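Long-range contact in putative acid phosphatase WZB (Escherichia coli, PDB 2WMY), which probably removes phosphate from phosphotyrosine in proteins, as a member of the low molecular weight protein tyrosine phosphatase family: residues Asn18-Arg31 against Val58-Thr72. The protein carries 1 engineered substitution. Residues are numbered along the deposited sequence; the frame is centred on the assembly and turned at random.
Sequences NICRSPIGERLLRR and VAEKNGLCLKGHRGT. With SO4 (sulfate ion), chain I.
The His69 ring lies against Pro23 at the start of helix 21-32, its NE2 bonded to the carbonyl O of Asn18 at 2.6 Å. With CG anti to the backbone N (chi1 174°), the ring takes Pro23 CB over its face, 3.8 Å from its centroid, in a CH-pi contact. The Asn18 amide, steeply inclined to the ring, is gripped at both ends: OD1 accepts Thr72 N at 2.6 Å on a lone pair, and ND2 donates to Ser22 OG. Arg27 bends at chi2 (-64°), and its NH1 donates to Lys67 O at 3.0 Å in a nearly straight bond (163°), the oxygen in plane at the guanidinium edge, while NE pairs with Glu26 OE2. A leucine in the arginine's place would probably leave the Lys67 carbonyl without this donor and Glu26 without one positive partner. Alongside Arg27, Leu66 CD2 meets Ile24 CG1 at 3.8 Å, and Leu64 splits its methyls, CD1 against Arg27 CB and over a face of the Arg31 guanidinium, CD2 against Leu28 CD2. The bonds to Asn18 are consistent with second-shell support of the family's P-loop, where amides of Thr16, Gly17, Ile19, Cys20 and Arg21 and the Arg21 guanidinium bind sulfate, probably mimicking phosphate.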
loop_
_atom_site.group_PDB
_atom_site.type_symbol
_atom_site.label_atom_id
_atom_site.label_comp_id
_atom_site.label_asym_id
_atom_site.label_seq_id
_atom_site.Cartn_x
_atom_site.Cartn_y
_atom_site.Cartn_z
ATOM N N ASN A 18 1.444 1.021 8.121
ATOM C CA ASN A 18 0.710 -0.187 7.718
ATOM C C ASN A 18 -0.653 -0.249 8.413
ATOM O O ASN A 18 -1.145 -1.323 8.747
ATOM C CB ASN A 18 1.538 -1.462 7.965
ATOM C CG ASN A 18 0.873 -2.734 7.420
ATOM O OD1 ASN A 18 0.889 -3.769 8.074
ATOM N ND2 ASN A 18 0.295 -2.659 6.231
ATOM N N ILE A 19 -1.261 0.915 8.637
ATOM C CA ILE A 19 -2.596 0.971 9.247
ATOM C C ILE A 19 -3.576 1.868 8.474
ATOM O O ILE A 19 -4.777 1.800 8.698
ATOM C CB ILE A 19 -2.543 1.418 10.722
ATOM C CG1 ILE A 19 -2.032 2.852 10.838
ATOM C CG2 ILE A 19 -1.677 0.478 11.543
ATOM C CD1 ILE A 19 -2.023 3.364 12.270
ATOM N N CYS A 20 -3.067 2.693 7.559
ATOM C CA CYS A 20 -3.941 3.499 6.704
ATOM C C CYS A 20 -3.845 3.151 5.214
ATOM O O CYS A 20 -4.732 2.501 4.675
ATOM C CB CYS A 20 -3.673 4.990 6.902
ATOM S SG CYS A 20 -3.933 5.589 8.581
ATOM N N ARG A 21 -2.760 3.573 4.561
ATOM C CA ARG A 21 -2.639 3.461 3.101
ATOM C C ARG A 21 -2.448 2.049 2.554
ATOM O O ARG A 21 -3.218 1.615 1.701
ATOM C CB ARG A 21 -1.531 4.376 2.563
ATOM C CG ARG A 21 -1.859 5.856 2.706
ATOM C CD ARG A 21 -0.627 6.716 2.527
ATOM N NE ARG A 21 0.282 6.592 3.661
ATOM C CZ ARG A 21 1.431 7.246 3.756
ATOM N NH1 ARG A 21 1.788 8.066 2.785
ATOM N NH2 ARG A 21 2.209 7.097 4.827
ATOM N N SER A 22 -1.414 1.338 3.003
ATOM C CA SER A 22 -1.169 0.015 2.415
ATOM C C SER A 22 -2.317 -0.986 2.634
ATOM O O SER A 22 -2.663 -1.742 1.722
ATOM C CB SER A 22 0.220 -0.563 2.762
ATOM O OG SER A 22 0.449 -0.713 4.152
ATOM N N PRO A 23 -2.952 -0.969 3.814
ATOM C CA PRO A 23 -4.054 -1.931 3.954
ATOM C C PRO A 23 -5.144 -1.663 2.920
ATOM O O PRO A 23 -5.793 -2.583 2.433
ATOM C CB PRO A 23 -4.597 -1.665 5.364
ATOM C CG PRO A 23 -3.579 -0.826 6.046
ATOM C CD PRO A 23 -2.818 -0.093 4.990
ATOM N N ILE A 24 -5.349 -0.394 2.601
ATOM C CA ILE A 24 -6.345 -0.021 1.608
ATOM C C ILE A 24 -5.866 -0.372 0.195
ATOM O O ILE A 24 -6.610 -0.940 -0.598
ATOM C CB ILE A 24 -6.701 1.468 1.731
ATOM C CG1 ILE A 24 -7.541 1.685 2.995
ATOM C CG2 ILE A 24 -7.438 1.942 0.491
ATOM C CD1 ILE A 24 -7.839 3.154 3.298
ATOM N N GLY A 25 -4.608 -0.061 -0.100
ATOM C CA GLY A 25 -4.014 -0.414 -1.379
ATOM C C GLY A 25 -4.007 -1.915 -1.596
ATOM O O GLY A 25 -4.315 -2.391 -2.686
ATOM N N GLU A 26 -3.664 -2.663 -0.550
ATOM C CA GLU A 26 -3.655 -4.123 -0.614
ATOM C C GLU A 26 -5.015 -4.674 -1.011
ATOM O O GLU A 26 -5.115 -5.499 -1.920
ATOM C CB GLU A 26 -3.234 -4.708 0.731
ATOM C CG GLU A 26 -3.593 -6.163 0.951
ATOM C CD GLU A 26 -3.414 -6.582 2.414
ATOM O OE1 GLU A 26 -2.270 -6.523 2.923
ATOM O OE2 GLU A 26 -4.417 -6.961 3.057
ATOM N N ARG A 27 -6.060 -4.214 -0.325
ATOM C CA ARG A 27 -7.398 -4.768 -0.523
ATOM C C ARG A 27 -7.983 -4.363 -1.877
ATOM O O ARG A 27 -8.695 -5.142 -2.514
ATOM C CB ARG A 27 -8.337 -4.365 0.628
ATOM C CG ARG A 27 -7.891 -4.856 2.005
ATOM C CD ARG A 27 -7.879 -6.375 2.095
ATOM N NE ARG A 27 -7.151 -6.839 3.275
ATOM C CZ ARG A 27 -7.729 -7.320 4.375
ATOM N NH1 ARG A 27 -9.049 -7.419 4.450
ATOM N NH2 ARG A 27 -6.982 -7.704 5.405
ATOM N N LEU A 28 -7.682 -3.142 -2.313
ATOM C CA LEU A 28 -8.098 -2.697 -3.637
ATOM C C LEU A 28 -7.479 -3.597 -4.710
ATOM O O LEU A 28 -8.175 -4.088 -5.607
ATOM C CB LEU A 28 -7.721 -1.223 -3.860
ATOM C CG LEU A 28 -8.533 -0.180 -3.074
ATOM C CD1 LEU A 28 -7.879 1.202 -3.145
ATOM C CD2 LEU A 28 -9.982 -0.123 -3.568
ATOM N N LEU A 29 -6.175 -3.834 -4.609
ATOM C CA LEU A 29 -5.486 -4.649 -5.608
ATOM C C LEU A 29 -5.967 -6.099 -5.615
ATOM O O LEU A 29 -6.072 -6.705 -6.681
ATOM C CB LEU A 29 -3.965 -4.584 -5.434
ATOM C CG LEU A 29 -3.280 -3.289 -5.878
ATOM C CD1 LEU A 29 -1.812 -3.282 -5.473
ATOM C CD2 LEU A 29 -3.428 -3.099 -7.370
ATOM N N ARG A 30 -6.266 -6.653 -4.438
ATOM C CA ARG A 30 -6.745 -8.038 -4.360
ATOM C C ARG A 30 -8.063 -8.166 -5.105
ATOM O O ARG A 30 -8.296 -9.128 -5.828
ATOM C CB ARG A 30 -6.948 -8.479 -2.910
ATOM C CG ARG A 30 -5.681 -8.747 -2.135
ATOM C CD ARG A 30 -6.014 -9.226 -0.732
ATOM N NE ARG A 30 -4.818 -9.478 0.064
ATOM C CZ ARG A 30 -4.838 -9.862 1.336
ATOM N NH1 ARG A 30 -5.997 -10.037 1.956
ATOM N NH2 ARG A 30 -3.705 -10.075 1.986
ATOM N N ARG A 31 -8.921 -7.177 -4.894
ATOM C CA ARG A 31 -10.198 -7.037 -5.577
ATOM C C ARG A 31 -10.036 -7.149 -7.095
ATOM O O ARG A 31 -10.840 -7.790 -7.774
ATOM C CB ARG A 31 -10.730 -5.649 -5.250
ATOM C CG ARG A 31 -12.210 -5.501 -5.041
ATOM C CD ARG A 31 -12.512 -4.008 -4.936
ATOM N NE ARG A 31 -13.690 -3.703 -4.136
ATOM C CZ ARG A 31 -14.175 -2.475 -3.974
ATOM N NH1 ARG A 31 -13.581 -1.447 -4.568
ATOM N NH2 ARG A 31 -15.252 -2.275 -3.226
ATOM N N VAL A 58 -13.537 5.204 5.791
ATOM C CA VAL A 58 -13.539 5.553 4.376
ATOM C C VAL A 58 -13.657 4.313 3.511
ATOM O O VAL A 58 -14.275 4.348 2.451
ATOM C CB VAL A 58 -12.324 6.409 3.948
ATOM C CG1 VAL A 58 -11.046 5.563 3.841
ATOM C CG2 VAL A 58 -12.629 7.108 2.617
ATOM N N ALA A 59 -13.077 3.214 3.976
ATOM C CA ALA A 59 -13.114 1.974 3.221
ATOM C C ALA A 59 -14.543 1.439 3.130
ATOM O O ALA A 59 -15.074 1.242 2.032
ATOM C CB ALA A 59 -12.196 0.948 3.850
ATOM N N GLU A 60 -15.170 1.205 4.278
ATOM C CA GLU A 60 -16.527 0.654 4.275
ATOM C C GLU A 60 -17.507 1.569 3.542
ATOM O O GLU A 60 -18.355 1.105 2.782
ATOM C CB GLU A 60 -17.010 0.348 5.695
ATOM C CG GLU A 60 -16.451 -0.962 6.237
ATOM C CD GLU A 60 -16.812 -1.210 7.688
ATOM O OE1 GLU A 60 -17.744 -0.547 8.196
ATOM O OE2 GLU A 60 -16.160 -2.073 8.316
ATOM N N LYS A 61 -17.374 2.869 3.777
ATOM C CA LYS A 61 -18.156 3.873 3.064
ATOM C C LYS A 61 -18.108 3.644 1.556
ATOM O O LYS A 61 -19.087 3.902 0.853
ATOM C CB LYS A 61 -17.639 5.267 3.414
ATOM C CG LYS A 61 -18.233 6.409 2.618
ATOM C CD LYS A 61 -17.796 7.727 3.237
ATOM C CE LYS A 61 -17.658 8.821 2.200
ATOM N NZ LYS A 61 -17.017 10.023 2.797
ATOM N N ASN A 62 -16.972 3.148 1.070
ATOM C CA ASN A 62 -16.810 2.814 -0.346
ATOM C C ASN A 62 -16.956 1.316 -0.661
ATOM O O ASN A 62 -16.585 0.862 -1.741
ATOM C CB ASN A 62 -15.465 3.326 -0.874
ATOM C CG ASN A 62 -15.444 4.839 -1.066
ATOM O OD1 ASN A 62 -15.706 5.347 -2.158
ATOM N ND2 ASN A 62 -15.136 5.563 -0.002
ATOM N N GLY A 63 -17.489 0.552 0.288
ATOM C CA GLY A 63 -17.770 -0.855 0.059
ATOM C C GLY A 63 -16.543 -1.745 0.098
ATOM O O GLY A 63 -16.567 -2.870 -0.404
ATOM N N LEU A 64 -15.470 -1.240 0.703
ATOM C CA LEU A 64 -14.224 -1.995 0.794
ATOM C C LEU A 64 -13.994 -2.512 2.212
ATOM O O LEU A 64 -14.145 -1.770 3.180
ATOM C CB LEU A 64 -13.035 -1.136 0.347
ATOM C CG LEU A 64 -11.698 -1.883 0.341
ATOM C CD1 LEU A 64 -11.699 -3.039 -0.690
ATOM C CD2 LEU A 64 -10.528 -0.928 0.114
ATOM N N CYS A 65 -13.610 -3.782 2.328
ATOM C CA CYS A 65 -13.424 -4.414 3.637
ATOM C C CYS A 65 -11.951 -4.530 4.037
ATOM O O CYS A 65 -11.139 -5.114 3.312
ATOM C CB CYS A 65 -14.092 -5.795 3.673
ATOM S SG CYS A 65 -13.861 -6.731 5.234
ATOM N N LEU A 66 -11.624 -3.974 5.201
ATOM C CA LEU A 66 -10.269 -4.019 5.748
ATOM C C LEU A 66 -10.138 -5.043 6.871
ATOM O O LEU A 66 -9.110 -5.124 7.544
ATOM C CB LEU A 66 -9.872 -2.639 6.271
ATOM C CG LEU A 66 -9.015 -1.748 5.368
ATOM C CD1 LEU A 66 -9.438 -1.829 3.911
ATOM C CD2 LEU A 66 -9.026 -0.309 5.877
ATOM N N LYS A 67 -11.174 -5.841 7.071
ATOM C CA LYS A 67 -11.213 -6.698 8.246
ATOM C C LYS A 67 -10.154 -7.793 8.213
ATOM O O LYS A 67 -9.830 -8.333 7.158
ATOM C CB LYS A 67 -12.619 -7.263 8.462
ATOM C CG LYS A 67 -13.617 -6.210 8.926
ATOM C CD LYS A 67 -15.036 -6.753 8.988
ATOM C CE LYS A 67 -15.956 -5.778 9.695
ATOM N NZ LYS A 67 -17.153 -6.457 10.262
ATOM N N GLY A 68 -9.604 -8.098 9.382
ATOM C CA GLY A 68 -8.579 -9.115 9.496
ATOM C C GLY A 68 -7.176 -8.560 9.377
ATOM O O GLY A 68 -6.202 -9.300 9.498
ATOM N N HIS A 69 -7.063 -7.255 9.145
ATOM C CA HIS A 69 -5.755 -6.662 8.921
ATOM C C HIS A 69 -4.916 -6.624 10.187
ATOM O O HIS A 69 -5.441 -6.482 11.284
ATOM C CB HIS A 69 -5.867 -5.249 8.359
ATOM C CG HIS A 69 -4.549 -4.556 8.259
ATOM N ND1 HIS A 69 -3.650 -4.818 7.250
ATOM C CD2 HIS A 69 -3.958 -3.639 9.063
ATOM C CE1 HIS A 69 -2.569 -4.080 7.425
ATOM N NE2 HIS A 69 -2.732 -3.355 8.518
ATOM N N ARG A 70 -3.604 -6.719 10.017
ATOM C CA ARG A 70 -2.675 -6.712 11.136
ATOM C C ARG A 70 -1.426 -5.922 10.752
ATOM O O ARG A 70 -0.755 -6.258 9.780
ATOM C CB ARG A 70 -2.304 -8.154 11.484
ATOM C CG ARG A 70 -1.110 -8.307 12.393
ATOM C CD ARG A 70 -0.760 -9.776 12.572
ATOM N NE ARG A 70 -1.910 -10.548 13.027
ATOM C CZ ARG A 70 -2.257 -10.693 14.302
ATOM N NH1 ARG A 70 -3.329 -11.413 14.625
ATOM N NH2 ARG A 70 -1.534 -10.118 15.257
ATOM N N GLY A 71 -1.115 -4.871 11.504
ATOM C CA GLY A 71 0.056 -4.062 11.205
ATOM C C GLY A 71 1.318 -4.911 11.157
ATOM O O GLY A 71 1.573 -5.690 12.071
ATOM N N THR A 72 2.103 -4.757 10.096
ATOM C CA THR A 72 3.277 -5.596 9.858
ATOM C C THR A 72 4.494 -4.759 9.490
ATOM O O THR A 72 4.404 -3.832 8.686
ATOM C CB THR A 72 3.020 -6.594 8.718
ATOM O OG1 THR A 72 1.895 -7.420 9.043
ATOM C CG2 THR A 72 4.247 -7.469 8.455
HETATM S S SO4 I . -0.100 4.976 7.252
HETATM O O1 SO4 I . -0.398 3.631 7.763
HETATM O O2 SO4 I . -0.492 5.966 8.262
HETATM O O3 SO4 I . 1.329 5.150 6.949
HETATM O O4 SO4 I . -0.851 5.167 6.007
HETATM O O HOH W 1 0.200 -6.323 6.911
HETATM O O HOH W 2 -4.163 -7.393 5.615
HETATM O O HOH W 3 -14.257 1.258 -4.249
#